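Side-chain contact in endoribonuclease (Porcine reproductive and respiratory syndrome virus, PDB 5DA1), which probably degrades viral polyuridine RNA as an endoribonuclease of the EndoU family, and acts through dimerization as an antagonist of beta interferon: residues V208-W213 and A218-E223. Residues are numbered along the deposited sequence; the frame is centred on the assembly and turned at random.
Sequences VRLMVW and AYFQLE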
# COMPACT_ATOMS: atom_id res chain seq x y z
N VAL A 208 17.14 -9.81 10.43
CA VAL A 208 15.78 -9.53 10.74
C VAL A 208 15.34 -10.49 11.83
O VAL A 208 15.89 -11.57 11.93
CB VAL A 208 14.96 -9.65 9.45
CG1 VAL A 208 13.57 -10.10 9.71
CG2 VAL A 208 14.94 -8.33 8.76
N ARG A 209 14.39 -10.08 12.65
CA ARG A 209 13.93 -10.92 13.72
C ARG A 209 12.61 -11.56 13.32
O ARG A 209 11.79 -10.90 12.72
CB ARG A 209 13.76 -10.04 14.94
CG ARG A 209 13.51 -10.76 16.22
CD ARG A 209 13.62 -9.78 17.41
NE ARG A 209 15.02 -9.59 17.81
CZ ARG A 209 15.65 -8.41 17.82
NH1 ARG A 209 14.99 -7.31 17.46
NH2 ARG A 209 16.93 -8.35 18.21
N LEU A 210 12.40 -12.83 13.62
CA LEU A 210 11.14 -13.47 13.29
C LEU A 210 10.41 -14.00 14.55
O LEU A 210 10.92 -14.90 15.20
CB LEU A 210 11.41 -14.62 12.30
CG LEU A 210 10.30 -15.66 12.03
CD1 LEU A 210 9.06 -15.06 11.37
CD2 LEU A 210 10.81 -16.81 11.19
N MET A 211 9.25 -13.44 14.92
CA MET A 211 8.49 -14.00 16.04
C MET A 211 7.63 -15.15 15.58
O MET A 211 6.96 -15.08 14.57
CB MET A 211 7.56 -13.00 16.73
CG MET A 211 8.02 -11.62 16.92
SD MET A 211 9.77 -11.42 17.04
CE MET A 211 10.00 -9.99 16.00
N VAL A 212 7.62 -16.22 16.37
CA VAL A 212 6.72 -17.33 16.12
C VAL A 212 5.90 -17.65 17.37
O VAL A 212 6.45 -17.74 18.48
CB VAL A 212 7.47 -18.57 15.67
CG1 VAL A 212 6.48 -19.64 15.22
CG2 VAL A 212 8.43 -18.24 14.54
N TRP A 213 4.59 -17.80 17.21
CA TRP A 213 3.74 -18.27 18.28
C TRP A 213 3.08 -19.58 17.83
O TRP A 213 2.05 -19.58 17.16
CB TRP A 213 2.69 -17.24 18.64
CG TRP A 213 3.22 -15.88 18.95
CD1 TRP A 213 3.68 -14.95 18.06
CD2 TRP A 213 3.31 -15.26 20.25
NE1 TRP A 213 4.06 -13.80 18.72
CE2 TRP A 213 3.84 -13.97 20.06
CE3 TRP A 213 3.00 -15.68 21.55
CZ2 TRP A 213 4.07 -13.09 21.12
CZ3 TRP A 213 3.22 -14.82 22.60
CH2 TRP A 213 3.76 -13.54 22.38
N ALA A 218 3.04 -15.90 13.05
CA ALA A 218 4.45 -15.81 12.72
C ALA A 218 4.67 -14.63 11.83
O ALA A 218 4.04 -14.50 10.79
CB ALA A 218 4.94 -17.09 12.02
N TYR A 219 5.58 -13.77 12.23
CA TYR A 219 5.80 -12.57 11.50
C TYR A 219 7.21 -12.06 11.68
O TYR A 219 7.84 -12.28 12.70
CB TYR A 219 4.78 -11.52 11.91
CG TYR A 219 4.83 -11.12 13.36
CD1 TYR A 219 5.75 -10.21 13.81
CD2 TYR A 219 3.92 -11.64 14.27
CE1 TYR A 219 5.78 -9.84 15.13
CE2 TYR A 219 3.94 -11.29 15.59
CZ TYR A 219 4.86 -10.39 16.03
OH TYR A 219 4.88 -10.03 17.37
N PHE A 220 7.69 -11.39 10.64
CA PHE A 220 9.01 -10.81 10.61
C PHE A 220 8.98 -9.45 11.22
O PHE A 220 7.93 -8.85 11.36
CB PHE A 220 9.50 -10.73 9.17
CG PHE A 220 10.16 -11.97 8.68
CD1 PHE A 220 11.32 -12.44 9.29
CD2 PHE A 220 9.61 -12.69 7.64
CE1 PHE A 220 11.94 -13.59 8.85
CE2 PHE A 220 10.22 -13.87 7.19
CZ PHE A 220 11.38 -14.32 7.80
N GLN A 221 10.15 -8.94 11.58
CA GLN A 221 10.25 -7.57 12.02
C GLN A 221 11.69 -7.08 11.96
O GLN A 221 12.61 -7.88 12.14
CB GLN A 221 9.73 -7.45 13.43
CG GLN A 221 9.16 -6.14 13.73
CD GLN A 221 8.47 -6.19 15.05
OE1 GLN A 221 7.35 -6.69 15.14
NE2 GLN A 221 9.14 -5.69 16.10
N LEU A 222 11.86 -5.78 11.70
CA LEU A 222 13.16 -5.12 11.68
C LEU A 222 13.71 -4.81 13.07
O LEU A 222 12.94 -4.70 14.04
CB LEU A 222 13.08 -3.80 10.91
CG LEU A 222 12.76 -3.80 9.43
CD1 LEU A 222 12.62 -2.35 8.92
CD2 LEU A 222 13.82 -4.58 8.67
N GLU A 223 15.03 -4.62 13.13
CA GLU A 223 15.78 -4.44 14.36
C GLU A 223 16.14 -2.99 14.68
O GLU A 223 15.78 -2.06 13.96
CB GLU A 223 17.06 -5.27 14.28
CG GLU A 223 16.76 -6.76 14.11
CD GLU A 223 17.99 -7.66 14.21
OE1 GLU A 223 19.12 -7.13 14.08
OE2 GLU A 223 17.81 -8.89 14.40
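Met-211 and Tyr-219 face each other across an antiparallel beta hairpin near the C-terminus of the chain, within its EndoU-family part, the strands 206-213 and 217-221 forming two of the three strands of a sheet. The hairpin illustrates how one backbone ladder can serve two unlike faces. Four backbone hydrogen bonds fix the register: Arg-209 and Gln-221 exchange a pair, as do Met-211 and Tyr-219, and strand 197-203 continues the sheet beyond strand 206-213.

On the face of Met-211, the Tyr-219 CG sits between its backbone N and carbonyl carbon (chi1 61°), which turns the ring toward the neighbouring strand. Met-211 CB lies over one face of that ring, off centre toward the rim, 4.1 Å from its centroid in a CH-pi contact. The thioether sulfur adds an oblique Met-aromatic contact, SD standing 5.5 Å from the same centroid, while Met-211 CE continues to Gln-221 CB at 3.6 Å. Trp-213 meets Tyr-219 with the edge of its indole, Trp-213 NE1 lying 4.0 Å from Tyr-219 CE2. Near the C-terminal end of the modelled chain, Arg-209 NH2 and Glu-223 OE2 make a long salt bridge of 3.9 Å; the oxygen stands above the guanidinium plane, so attraction of charge operates without a directed N-H.

The other face is buried and apolar. Leu-210 CD1 sits over the centre of the Phe-220 ring, 4.0 Å from the centroid, and Val-208 CG1 packs obliquely against the same ring, which also touches Leu-186.

The side chain of Tyr-219 comes within about 4 Å of that of His-144, a predicted catalytic residue. Backbone bonds set the position of Tyr-219 and the Met-211 packing probably restricts its ring, consistent with Tyr-219 helping to line the predicted active site.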